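Local atomic coordinates of OLD nuclease (Thermus scotoductus, PDB entry 6P74), a protein that degrades linear and supercoiled double-stranded DNA in the 5'-to-3' direction with divalent metal ions and has a DNA-stimulated ATPase activity. Residues A[35-38]-A[39-43]; A[61-65]-A[66-70]. All coordinates share one frame; numbering follows the deposited sequence.

Interaction 1 of 2, residues A[35-38]-A[39-43]; sequences TTIL and RAIDL. With SO4 (sulfate ion), chain D.
Thr35 and Arg39, one helical turn apart, run side by side and point the same way. Their backbones are joined by Arg39 N to Thr35 O at 2.9 Å, the first of four successive i to i+4 bonds; Ala40, Ile41 and Asp42 repeat it onto Thr36, Ile37 and Leu38, the longest being Ile41 N to Ile37 O at 3.3 Å.

The methyl CG2 of Thr35 supplies the contact with arginine. It lies opposite its own backbone N and meets the Arg39 guanidinium obliquely, while CG of Arg39 rests 3.2 Å from Thr35 O. Bends at chi2 (-79°) and chi3 (-116°) tilt the guanidinium toward the N-terminal end of the helix, where its NH1 forms a salt bridge with Glu276. Apolar contact between the two segments is slight, Ile37 CG2 reaching Ile41 CD1 at 4.5 Å; Leu38 and Ile41 both pack on Ile274 of strand 272-276.

The Thr35 hydroxyl donates to sulfate O2, an oxygen too close to its neighbours to be certain. Gly31 N and Gly33 N bind the same ion; amides gripping an anion between strand 23-27 and helix 34-45 are characteristic of the P-loop (Walker A) of an ABC-type ATPase, with Thr35 probably among the ATP-binding residues.

Interaction 2 of 2, residues A[61-65]-A[66-70]; sequences FINFD and TTRAI
The Phe61 ring is sandwiched between Thr66 and Ile70, each of whose side chains crosses it at about a right angle. On one face CD1 of Ile70 sits over the ring centre, 3.6 Å from the Phe61 centroid and 6° off the normal, a nearly axial CH-pi contact. CA of Thr66 covers the opposite face, displaced toward the rim, and the methyl CG2 of Thr66 lies 3.7 Å from Phe61 CD1. At the ring edge, Arg68 O approaches CE2 of Phe61 at 3.2 Å, close to the ring plane.

Asp65 turns its carboxylate to the residues that follow. With CG opposite the backbone N (chi1 -155°), OD1 accepts a bond from Thr67 N at 3.2 Å on its anti side, from somewhat out of the carboxylate plane, which makes an Asx turn in the loop leading into strand 70-76 of the ATPase domain. Thr66 OG1 donates to Asp65 O at 2.6 Å, in the carbonyl plane and on a lone pair.

The other carboxylate oxygen, OD2, faces the extended Arg68, whose NE is 3.6 Å away; carboxylate and guanidinium planes differ by 23°, but OD2 stands well out of the guanidinium plane, so the salt bridge is purely electrostatic. Ile62 crosses the arginine obliquely, its CG2 3.4 Å from Arg68 CD. Arg68 NH1 also forms a salt bridge with Glu14, linking this end of the loop to strand 13-19.

From the N terminus the chain first enters interaction 1, wholly within helix 34-45 and closing only single helical turns. After that helix it passes through a loop to interaction 2, where residues 61-70 fold back locally and lead into strand 70-76. The two contacts follow in series, neither nesting nor crossing, with centres about 17 Å apart and nearest atoms about 6 Å apart. Strand 2-10 connects them: Phe10 touches Thr36 and Ala40 of the first and Ile70 of the second. The helix thereby lies between strand 272-276 of the mixed sheet and the antiparallel sheet, which the 61-70 loop joins through strand 70-76.

Interaction 1 of 2, residues A[35-38]-A[39-43]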
loop_
_atom_site.group_PDB
_atom_site.type_symbol
_atom_site.label_atom_id
_atom_site.label_comp_id
_atom_site.label_asym_id
_atom_site.label_seq_id
_atom_site.Cartn_x
_atom_site.Cartn_y
_atom_site.Cartn_z
ATOM N N THR A 35 6.606 -5.517 8.299
ATOM C CA THR A 35 6.480 -4.233 7.622
ATOM C C THR A 35 5.448 -3.344 8.308
ATOM O O THR A 35 5.586 -2.115 8.308
ATOM C CB THR A 35 6.125 -4.467 6.151
ATOM O OG1 THR A 35 7.193 -5.185 5.519
ATOM C CG2 THR A 35 5.915 -3.158 5.421
ATOM N N THR A 36 4.429 -3.951 8.917
ATOM C CA THR A 36 3.398 -3.180 9.596
ATOM C C THR A 36 3.961 -2.457 10.817
ATOM O O THR A 36 3.544 -1.336 11.125
ATOM C CB THR A 36 2.240 -4.108 9.965
ATOM O OG1 THR A 36 1.717 -4.711 8.764
ATOM C CG2 THR A 36 1.129 -3.349 10.681
ATOM N N ILE A 37 4.920 -3.070 11.517
ATOM C CA ILE A 37 5.633 -2.343 12.564
ATOM C C ILE A 37 6.262 -1.078 11.991
ATOM O O ILE A 37 6.100 0.019 12.541
ATOM C CB ILE A 37 6.689 -3.242 13.234
ATOM C CG1 ILE A 37 6.008 -4.305 14.105
ATOM C CG2 ILE A 37 7.670 -2.401 14.058
ATOM C CD1 ILE A 37 6.950 -5.353 14.663
ATOM N N LEU A 38 6.989 -1.204 10.879
ATOM C CA LEU A 38 7.633 -0.028 10.308
ATOM C C LEU A 38 6.608 1.022 9.889
ATOM O O LEU A 38 6.819 2.223 10.118
ATOM C CB LEU A 38 8.501 -0.415 9.121
ATOM C CG LEU A 38 9.622 -1.403 9.420
ATOM C CD1 LEU A 38 10.533 -1.491 8.219
ATOM C CD2 LEU A 38 10.389 -0.962 10.654
ATOM N N ARG A 39 5.498 0.601 9.259
ATOM C CA ARG A 39 4.507 1.579 8.804
ATOM C C ARG A 39 3.874 2.318 9.985
ATOM O O ARG A 39 3.576 3.517 9.889
ATOM C CB ARG A 39 3.438 0.904 7.946
ATOM C CG ARG A 39 4.001 0.144 6.741
ATOM C CD ARG A 39 4.377 1.043 5.555
ATOM N NE ARG A 39 3.549 0.745 4.384
ATOM C CZ ARG A 39 3.787 -0.234 3.511
ATOM N NH1 ARG A 39 4.846 -1.022 3.650
ATOM N NH2 ARG A 39 2.958 -0.425 2.491
ATOM N N ALA A 40 3.681 1.626 11.113
ATOM C CA ALA A 40 3.110 2.273 12.284
ATOM C C ALA A 40 4.002 3.406 12.780
ATOM O O ALA A 40 3.506 4.481 13.152
ATOM C CB ALA A 40 2.872 1.248 13.393
ATOM N N ILE A 41 5.320 3.183 12.812
ATOM C CA ILE A 41 6.229 4.258 13.196
ATOM C C ILE A 41 6.091 5.419 12.227
ATOM O O ILE A 41 6.009 6.588 12.633
ATOM C CB ILE A 41 7.680 3.743 13.267
ATOM C CG1 ILE A 41 7.842 2.725 14.401
ATOM C CG2 ILE A 41 8.659 4.911 13.424
ATOM C CD1 ILE A 41 9.127 1.847 14.303
ATOM N N ASP A 42 6.029 5.115 10.928
ATOM C CA ASP A 42 5.980 6.177 9.935
ATOM C C ASP A 42 4.700 7.007 10.026
ATOM O O ASP A 42 4.714 8.189 9.675
ATOM C CB ASP A 42 6.106 5.593 8.543
ATOM C CG ASP A 42 6.362 6.652 7.514
ATOM O OD1 ASP A 42 7.439 7.281 7.607
ATOM O OD2 ASP A 42 5.497 6.871 6.633
ATOM N N LEU A 43 3.587 6.392 10.443
ATOM C CA LEU A 43 2.330 7.114 10.613
ATOM C C LEU A 43 2.484 8.247 11.610
ATOM O O LEU A 43 1.951 9.344 11.407
ATOM C CB LEU A 43 1.245 6.157 11.102
ATOM C CG LEU A 43 0.310 5.605 10.047
ATOM C CD1 LEU A 43 -0.718 4.684 10.675
ATOM C CD2 LEU A 43 -0.340 6.786 9.405
HETATM S S SO4 D . 4.851 -7.740 6.726
HETATM O O1 SO4 D . 4.640 -8.671 7.828
HETATM O O2 SO4 D . 6.182 -7.160 6.843
HETATM O O3 SO4 D . 4.753 -8.454 5.461
HETATM O O4 SO4 D . 3.842 -6.687 6.771
#

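Interaction 2 of 2, residues A[61-65]-A[66-70]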
loop_
_atom_site.group_PDB
_atom_site.type_symbol
_atom_site.label_atom_id
_atom_site.label_comp_id
_atom_site.label_asym_id
_atom_site.label_seq_id
_atom_site.Cartn_x
_atom_site.Cartn_y
_atom_site.Cartn_z
ATOM N N PHE A 61 -8.044 -1.076 10.440
ATOM C CA PHE A 61 -8.452 -1.676 11.701
ATOM C C PHE A 61 -8.311 -3.189 11.642
ATOM O O PHE A 61 -8.504 -3.804 10.588
ATOM C CB PHE A 61 -9.906 -1.328 12.017
ATOM C CG PHE A 61 -10.140 0.123 12.280
ATOM C CD1 PHE A 61 -10.281 1.019 11.231
ATOM C CD2 PHE A 61 -10.237 0.594 13.580
ATOM C CE1 PHE A 61 -10.509 2.364 11.474
ATOM C CE2 PHE A 61 -10.467 1.941 13.834
ATOM C CZ PHE A 61 -10.602 2.829 12.781
ATOM N N ILE A 62 -7.990 -3.794 12.791
ATOM C CA ILE A 62 -8.028 -5.251 12.888
ATOM C C ILE A 62 -9.368 -5.762 12.385
ATOM O O ILE A 62 -10.423 -5.228 12.738
ATOM C CB ILE A 62 -7.808 -5.722 14.334
ATOM C CG1 ILE A 62 -7.703 -7.224 14.407
ATOM C CG2 ILE A 62 -8.972 -5.307 15.203
ATOM C CD1 ILE A 62 -7.180 -7.684 15.744
ATOM N N ASN A 63 -9.333 -6.823 11.577
ATOM C CA ASN A 63 -10.545 -7.472 11.054
ATOM C C ASN A 63 -11.485 -6.478 10.361
ATOM O O ASN A 63 -12.677 -6.771 10.174
ATOM C CB ASN A 63 -11.313 -8.216 12.157
ATOM C CG ASN A 63 -10.401 -8.952 13.119
ATOM O OD1 ASN A 63 -9.493 -9.677 12.708
ATOM N ND2 ASN A 63 -10.641 -8.765 14.416
ATOM N N PHE A 64 -10.965 -5.312 9.960
ATOM C CA PHE A 64 -11.794 -4.207 9.471
ATOM C C PHE A 64 -12.892 -3.873 10.485
ATOM O O PHE A 64 -14.025 -3.549 10.123
ATOM C CB PHE A 64 -12.408 -4.519 8.092
ATOM C CG PHE A 64 -11.410 -4.569 6.936
ATOM C CD1 PHE A 64 -10.036 -4.552 7.151
ATOM C CD2 PHE A 64 -11.872 -4.631 5.618
ATOM C CE1 PHE A 64 -9.144 -4.603 6.076
ATOM C CE2 PHE A 64 -10.988 -4.679 4.544
ATOM C CZ PHE A 64 -9.623 -4.666 4.773
ATOM N N ASP A 65 -12.549 -3.950 11.774
ATOM C CA ASP A 65 -13.528 -3.881 12.858
ATOM C C ASP A 65 -14.170 -2.501 13.005
ATOM O O ASP A 65 -15.364 -2.334 12.731
ATOM C CB ASP A 65 -12.871 -4.291 14.179
ATOM C CG ASP A 65 -13.866 -4.832 15.182
ATOM O OD1 ASP A 65 -14.879 -4.155 15.436
ATOM O OD2 ASP A 65 -13.641 -5.943 15.706
ATOM N N THR A 66 -13.393 -1.513 13.454
ATOM C CA THR A 66 -13.752 -0.116 13.704
ATOM C C THR A 66 -14.559 0.077 14.994
ATOM O O THR A 66 -14.749 1.220 15.406
ATOM C CB THR A 66 -14.510 0.567 12.540
ATOM O OG1 THR A 66 -15.902 0.201 12.542
ATOM C CG2 THR A 66 -13.863 0.248 11.197
ATOM N N THR A 67 -15.046 -0.981 15.637
ATOM C CA THR A 67 -15.475 -0.857 17.024
ATOM C C THR A 67 -14.300 -0.887 17.980
ATOM O O THR A 67 -14.500 -0.724 19.188
ATOM C CB THR A 67 -16.448 -1.970 17.404
ATOM O OG1 THR A 67 -17.618 -1.885 16.575
ATOM C CG2 THR A 67 -16.827 -1.868 18.875
ATOM N N ARG A 68 -13.097 -1.112 17.467
ATOM C CA ARG A 68 -11.871 -1.047 18.239
ATOM C C ARG A 68 -11.083 0.187 17.831
ATOM O O ARG A 68 -11.143 0.632 16.683
ATOM C CB ARG A 68 -11.017 -2.292 18.019
ATOM C CG ARG A 68 -11.697 -3.581 18.375
ATOM C CD ARG A 68 -10.778 -4.720 18.049
ATOM N NE ARG A 68 -11.329 -6.002 18.449
ATOM C CZ ARG A 68 -10.643 -7.133 18.399
ATOM N NH1 ARG A 68 -9.390 -7.112 17.968
ATOM N NH2 ARG A 68 -11.203 -8.276 18.782
ATOM N N ALA A 69 -10.332 0.733 18.771
ATOM C CA ALA A 69 -9.546 1.928 18.517
ATOM C C ALA A 69 -8.126 1.536 18.133
ATOM O O ALA A 69 -7.472 0.770 18.847
ATOM C CB ALA A 69 -9.533 2.841 19.743
ATOM N N ILE A 70 -7.660 2.060 17.002
ATOM C CA ILE A 70 -6.245 1.981 16.670
ATOM C C ILE A 70 -5.452 2.878 17.617
ATOM O O ILE A 70 -5.820 4.035 17.857
ATOM C CB ILE A 70 -6.026 2.379 15.205
ATOM C CG1 ILE A 70 -6.694 1.352 14.283
ATOM C CG2 ILE A 70 -4.540 2.532 14.913
ATOM C CD1 ILE A 70 -6.842 1.808 12.828
#